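Local coordinates for N-acylhomoserine lactone dependent regulatory protein (Burkholderia cenocepacia, PDB 5L10) that probably binds an N-acylhomoserine lactone signal through this ligand-binding domain and, as a LuxR-family transcription factor, regulates genes by binding DNA, at residues A[36-48]-A[54-66]. Sequence-based numbering, arbitrary orientation. Where two conformers were deposited one is given.
Sequences LGFRYCVYGLRRT and PDMQIVGNHPREW
Tyr43 and Val59 pair at the middle of an antiparallel hairpin, strand 40-46 against strand 56-60, and bond in both directions: Tyr43 N gives to Val59 O at 2.7 Å, nearly straight, and Val59 N returns to Tyr43 O at 2.9 Å. Leu45 and Gln57 form the next such pair, and beyond them only a weak bond links Arg47 N to Asp55 O. At the other end a side-chain oxygen replaces the backbone carbonyl as acceptor: Asn61 OD1 receives Cys41 N at 2.6 Å, in its carbonyl plane and on a lone pair, while the return bond, Asn61 N to Cys41 O at 3.2 Å, stays backbone to backbone. A chi1 of 54°, with Asn61 CG between its backbone N and carbonyl carbon, puts OD1 against Cys41 N.

Apolar contacts line the face bearing Val42, Ile58, Arg46 and Met56. Val42 splits its branches: CG1 meets Ile58 CG2 at 3.7 Å, and CG2 meets His62 CB at 3.6 Å, with ND1 of the His62 ring close by; NE2 of that ring hydrogen-bonds Glu67. Met56, a selenomethionine, bends at chi2 and chi3 so that SE lies over Gly44 CA and CE reaches Arg46 CD at 3.9 Å. On the other face, Val59 CG2 rests against Tyr43 CB, while the phenol runs on to helix 143-169 and hydrogen-bonds His161.

At the start of strand 40-46, the Tyr40 ring has Pro63 CD over one face, 3.5 Å from CE1, and Asn61 O at its edge.

Strand 56-60 is outermost in this chain's sheet, whereas strand 40-46 also pairs with strand 129-136. Directional backbone bonds thus set the outer strand's register in the autoinducer-binding domain, side-chain contacts fill in on both faces, and Asn61 OD1 and N carry the pairing past strand 56-60.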
loop_
_atom_site.group_PDB
_atom_site.type_symbol
_atom_site.label_atom_id
_atom_site.label_comp_id
_atom_site.label_asym_id
_atom_site.label_seq_id
_atom_site.Cartn_x
_atom_site.Cartn_y
_atom_site.Cartn_z
ATOM N N LEU A 36 10.356 -14.896 2.644
ATOM C CA LEU A 36 8.979 -15.366 2.659
ATOM C C LEU A 36 8.740 -16.527 1.703
ATOM O O LEU A 36 7.607 -17.012 1.617
ATOM C CB LEU A 36 8.026 -14.217 2.315
ATOM C CG LEU A 36 7.973 -13.055 3.307
ATOM C CD1 LEU A 36 7.073 -11.946 2.790
ATOM C CD2 LEU A 36 7.494 -13.547 4.662
ATOM N N GLY A 37 9.766 -16.975 0.978
ATOM C CA GLY A 37 9.645 -18.105 0.082
ATOM C C GLY A 37 9.576 -17.771 -1.393
ATOM O O GLY A 37 9.455 -18.692 -2.210
ATOM N N PHE A 38 9.645 -16.495 -1.764
ATOM C CA PHE A 38 9.556 -16.084 -3.164
ATOM C C PHE A 38 10.964 -15.945 -3.724
ATOM O O PHE A 38 11.704 -15.033 -3.340
ATOM C CB PHE A 38 8.787 -14.772 -3.300
ATOM C CG PHE A 38 7.376 -14.844 -2.810
ATOM C CD1 PHE A 38 6.388 -15.421 -3.590
ATOM C CD2 PHE A 38 7.033 -14.332 -1.568
ATOM C CE1 PHE A 38 5.084 -15.488 -3.142
ATOM C CE2 PHE A 38 5.732 -14.397 -1.113
ATOM C CZ PHE A 38 4.755 -14.975 -1.900
ATOM N N ARG A 39 11.331 -16.842 -4.641
ATOM C CA ARG A 39 12.668 -16.794 -5.223
ATOM C C ARG A 39 12.878 -15.520 -6.029
ATOM O O ARG A 39 13.979 -14.957 -6.041
ATOM C CB ARG A 39 12.903 -18.020 -6.103
ATOM C CG ARG A 39 14.058 -17.846 -7.062
ATOM C CD ARG A 39 14.617 -19.159 -7.514
ATOM N NE ARG A 39 15.721 -18.960 -8.442
ATOM C CZ ARG A 39 16.618 -19.891 -8.736
ATOM N NH1 ARG A 39 16.543 -21.083 -8.163
ATOM N NH2 ARG A 39 17.594 -19.628 -9.594
ATOM N N TYR A 40 11.833 -15.044 -6.699
ATOM C CA TYR A 40 11.940 -13.923 -7.619
ATOM C C TYR A 40 11.084 -12.752 -7.155
ATOM O O TYR A 40 9.947 -12.933 -6.707
ATOM C CB TYR A 40 11.523 -14.341 -9.016
ATOM C CG TYR A 40 12.419 -15.388 -9.634
ATOM C CD1 TYR A 40 13.705 -15.070 -10.044
ATOM C CD2 TYR A 40 11.967 -16.689 -9.836
ATOM C CE1 TYR A 40 14.524 -16.020 -10.627
ATOM C CE2 TYR A 40 12.775 -17.641 -10.426
ATOM C CZ TYR A 40 14.053 -17.301 -10.815
ATOM O OH TYR A 40 14.866 -18.245 -11.394
ATOM N N CYS A 41 11.641 -11.550 -7.281
ATOM C CA CYS A 41 10.977 -10.318 -6.875
ATOM C C CYS A 41 11.188 -9.284 -7.968
ATOM O O CYS A 41 12.326 -8.893 -8.242
ATOM C CB CYS A 41 11.528 -9.817 -5.538
ATOM S SG CYS A 41 10.964 -8.173 -5.088
ATOM N N VAL A 42 10.099 -8.848 -8.594
ATOM C CA VAL A 42 10.153 -7.968 -9.754
ATOM C C VAL A 42 9.257 -6.767 -9.496
ATOM O O VAL A 42 8.155 -6.913 -8.952
ATOM C CB VAL A 42 9.711 -8.700 -11.038
ATOM C CG1 VAL A 42 9.945 -7.831 -12.264
ATOM C CG2 VAL A 42 10.424 -10.031 -11.172
ATOM N N TYR A 43 9.720 -5.582 -9.893
ATOM C CA TYR A 43 8.909 -4.375 -9.809
ATOM C C TYR A 43 8.867 -3.693 -11.166
ATOM O O TYR A 43 9.906 -3.526 -11.813
ATOM C CB TYR A 43 9.435 -3.396 -8.755
ATOM C CG TYR A 43 8.383 -2.389 -8.355
ATOM C CD1 TYR A 43 7.388 -2.728 -7.449
ATOM C CD2 TYR A 43 8.363 -1.112 -8.906
ATOM C CE1 TYR A 43 6.410 -1.822 -7.087
ATOM C CE2 TYR A 43 7.387 -0.197 -8.549
ATOM C CZ TYR A 43 6.415 -0.559 -7.637
ATOM O OH TYR A 43 5.438 0.338 -7.272
ATOM N N GLY A 44 7.671 -3.296 -11.586
ATOM C CA GLY A 44 7.511 -2.607 -12.849
ATOM C C GLY A 44 6.793 -1.280 -12.722
ATOM O O GLY A 44 5.716 -1.201 -12.122
ATOM N N LEU A 45 7.375 -0.228 -13.288
ATOM C CA LEU A 45 6.775 1.100 -13.285
ATOM C C LEU A 45 6.297 1.407 -14.699
ATOM O O LEU A 45 7.111 1.556 -15.616
ATOM C CB LEU A 45 7.772 2.149 -12.796
ATOM C CG LEU A 45 7.281 3.599 -12.801
ATOM C CD1 LEU A 45 6.057 3.774 -11.911
ATOM C CD2 LEU A 45 8.394 4.546 -12.378
ATOM N N ARG A 46 4.980 1.477 -14.880
ATOM C CA ARG A 46 4.379 1.814 -16.165
ATOM C C ARG A 46 3.833 3.232 -16.087
ATOM O O ARG A 46 2.970 3.526 -15.253
ATOM C CB ARG A 46 3.274 0.828 -16.542
ATOM C CG ARG A 46 2.916 0.871 -18.019
ATOM C CD ARG A 46 1.736 -0.028 -18.351
ATOM N NE ARG A 46 0.490 0.483 -17.787
ATOM C CZ ARG A 46 -0.721 0.137 -18.213
ATOM N NH1 ARG A 46 -1.799 0.654 -17.638
ATOM N NH2 ARG A 46 -0.854 -0.716 -19.220
ATOM N N ARG A 47 4.331 4.102 -16.956
ATOM C CA ARG A 47 4.055 5.528 -16.884
ATOM C C ARG A 47 2.885 5.921 -17.776
ATOM O O ARG A 47 2.637 5.311 -18.822
ATOM C CB ARG A 47 5.304 6.318 -17.267
ATOM C CG ARG A 47 6.572 5.721 -16.689
ATOM C CD ARG A 47 7.784 6.553 -17.039
ATOM N NE ARG A 47 7.902 7.727 -16.182
ATOM C CZ ARG A 47 8.827 7.871 -15.239
ATOM N NH1 ARG A 47 9.725 6.914 -15.039
ATOM N NH2 ARG A 47 8.860 8.975 -14.503
ATOM N N THR A 48 2.173 6.967 -17.349
ATOM C CA THR A 48 0.954 7.388 -18.027
ATOM C C THR A 48 1.239 8.345 -19.182
ATOM O O THR A 48 0.452 8.414 -20.133
ATOM C CB THR A 48 -0.002 8.030 -17.010
ATOM O OG1 THR A 48 -1.347 7.989 -17.504
ATOM C CG2 THR A 48 0.387 9.482 -16.714
ATOM N N PRO A 54 2.861 2.661 -24.130
ATOM C CA PRO A 54 3.161 2.476 -22.702
ATOM C C PRO A 54 4.561 1.915 -22.488
ATOM O O PRO A 54 4.935 0.892 -23.066
ATOM C CB PRO A 54 2.082 1.490 -22.238
ATOM C CG PRO A 54 0.966 1.660 -23.216
ATOM C CD PRO A 54 1.618 1.980 -24.530
ATOM N N ASP A 55 5.334 2.596 -21.645
ATOM C CA ASP A 55 6.704 2.203 -21.345
ATOM C C ASP A 55 6.759 1.525 -19.983
ATOM O O ASP A 55 6.247 2.060 -18.993
ATOM C CB ASP A 55 7.647 3.407 -21.372
ATOM C CG ASP A 55 9.067 3.051 -20.949
ATOM O OD1 ASP A 55 9.809 2.466 -21.770
ATOM O OD2 ASP A 55 9.444 3.363 -19.798
HETATM N N MSE A 56 7.390 0.358 -19.940
HETATM C CA MSE A 56 7.496 -0.425 -18.723
HETATM C C MSE A 56 8.940 -0.488 -18.251
HETATM O O MSE A 56 9.784 -1.116 -18.892
HETATM C CB MSE A 56 6.958 -1.837 -18.959
HETATM C CG MSE A 56 7.049 -2.761 -17.763
HETATM SE SE MSE A 56 5.606 -2.508 -16.486
HETATM C CE MSE A 56 4.095 -3.054 -17.592
ATOM N N GLN A 57 9.222 0.177 -17.134
ATOM C CA GLN A 57 10.518 0.080 -16.481
ATOM C C GLN A 57 10.489 -1.082 -15.497
ATOM O O GLN A 57 9.601 -1.156 -14.644
ATOM C CB GLN A 57 10.863 1.383 -15.761
ATOM C CG GLN A 57 12.086 1.271 -14.875
ATOM C CD GLN A 57 12.609 2.619 -14.428
ATOM O OE1 GLN A 57 13.816 2.849 -14.420
ATOM N NE2 GLN A 57 11.707 3.514 -14.047
ATOM N N ILE A 58 11.455 -1.989 -15.619
ATOM C CA ILE A 58 11.449 -3.240 -14.868
ATOM C C ILE A 58 12.752 -3.367 -14.097
ATOM O O ILE A 58 13.836 -3.314 -14.689
ATOM C CB ILE A 58 11.256 -4.459 -15.784
ATOM C CG1 ILE A 58 9.922 -4.365 -16.522
ATOM C CG2 ILE A 58 11.342 -5.743 -14.974
ATOM C CD1 ILE A 58 9.713 -5.448 -17.565
ATOM N N VAL A 59 12.647 -3.545 -12.782
ATOM C CA VAL A 59 13.770 -3.943 -11.944
ATOM C C VAL A 59 13.383 -5.226 -11.223
ATOM O O VAL A 59 12.210 -5.449 -10.901
ATOM C CB VAL A 59 14.178 -2.842 -10.937
ATOM C CG1 VAL A 59 14.579 -1.577 -11.673
ATOM C CG2 VAL A 59 13.051 -2.555 -9.964
ATOM N N GLY A 60 14.370 -6.081 -10.985
ATOM C CA GLY A 60 14.110 -7.318 -10.274
ATOM C C GLY A 60 15.266 -8.282 -10.398
ATOM O O GLY A 60 16.223 -8.060 -11.144
ATOM N N ASN A 61 15.159 -9.373 -9.634
ATOM C CA ASN A 61 16.103 -10.481 -9.708
ATOM C C ASN A 61 15.573 -11.634 -10.553
ATOM O O ASN A 61 16.004 -12.777 -10.375
ATOM C CB ASN A 61 16.469 -10.970 -8.304
ATOM C CG ASN A 61 15.257 -11.318 -7.461
ATOM O OD1 ASN A 61 14.170 -11.562 -7.979
ATOM N ND2 ASN A 61 15.444 -11.343 -6.146
ATOM N N HIS A 62 14.642 -11.351 -11.461
ATOM C CA HIS A 62 14.103 -12.334 -12.387
ATOM C C HIS A 62 15.188 -12.805 -13.355
ATOM O O HIS A 62 16.240 -12.175 -13.477
ATOM C CB HIS A 62 12.937 -11.722 -13.157
ATOM C CG HIS A 62 13.287 -10.436 -13.837
ATOM N ND1 HIS A 62 13.341 -9.234 -13.165
ATOM C CD2 HIS A 62 13.625 -10.166 -15.120
ATOM C CE1 HIS A 62 13.687 -8.276 -14.007
ATOM N NE2 HIS A 62 13.865 -8.816 -15.200
ATOM N N PRO A 63 14.957 -13.917 -14.059
ATOM C CA PRO A 63 15.904 -14.333 -15.099
ATOM C C PRO A 63 16.011 -13.284 -16.193
ATOM O O PRO A 63 15.007 -12.748 -16.667
ATOM C CB PRO A 63 15.297 -15.635 -15.633
ATOM C CG PRO A 63 14.452 -16.132 -14.530
ATOM C CD PRO A 63 13.889 -14.913 -13.880
ATOM N N ARG A 64 17.250 -13.001 -16.594
ATOM C CA ARG A 64 17.476 -11.999 -17.629
ATOM C C ARG A 64 16.832 -12.413 -18.947
ATOM O O ARG A 64 16.284 -11.573 -19.669
ATOM C CB ARG A 64 18.974 -11.766 -17.805
ATOM C CG ARG A 64 19.325 -10.401 -18.360
ATOM C CD ARG A 64 20.790 -10.076 -18.114
ATOM N NE ARG A 64 21.250 -10.576 -16.819
ATOM C CZ ARG A 64 21.084 -9.939 -15.663
ATOM N NH1 ARG A 64 20.462 -8.768 -15.629
ATOM N NH2 ARG A 64 21.538 -10.476 -14.538
ATOM N N GLU A 65 16.879 -13.707 -19.274
ATOM C CA GLU A 65 16.311 -14.159 -20.538
ATOM C C GLU A 65 14.793 -14.004 -20.561
ATOM O O GLU A 65 14.209 -13.810 -21.634
ATOM C CB GLU A 65 16.721 -15.608 -20.809
ATOM C CG GLU A 65 16.144 -16.214 -22.089
ATOM C CD GLU A 65 16.730 -15.634 -23.368
ATOM O OE1 GLU A 65 17.721 -14.876 -23.298
ATOM O OE2 GLU A 65 16.193 -15.948 -24.454
ATOM N N TRP A 66 14.138 -14.059 -19.399
ATOM C CA TRP A 66 12.698 -13.818 -19.368
ATOM C C TRP A 66 12.376 -12.377 -19.738
ATOM O O TRP A 66 11.475 -12.121 -20.545
ATOM C CB TRP A 66 12.122 -14.146 -17.995
ATOM C CG TRP A 66 10.662 -13.805 -17.895
ATOM C CD1 TRP A 66 9.615 -14.512 -18.420
ATOM C CD2 TRP A 66 10.087 -12.670 -17.236
ATOM N NE1 TRP A 66 8.427 -13.888 -18.126
ATOM C CE2 TRP A 66 8.688 -12.757 -17.399
ATOM C CE3 TRP A 66 10.617 -11.591 -16.524
ATOM C CZ2 TRP A 66 7.815 -11.804 -16.874
ATOM C CZ3 TRP A 66 9.748 -10.647 -16.003
ATOM C CH2 TRP A 66 8.364 -10.761 -16.181
#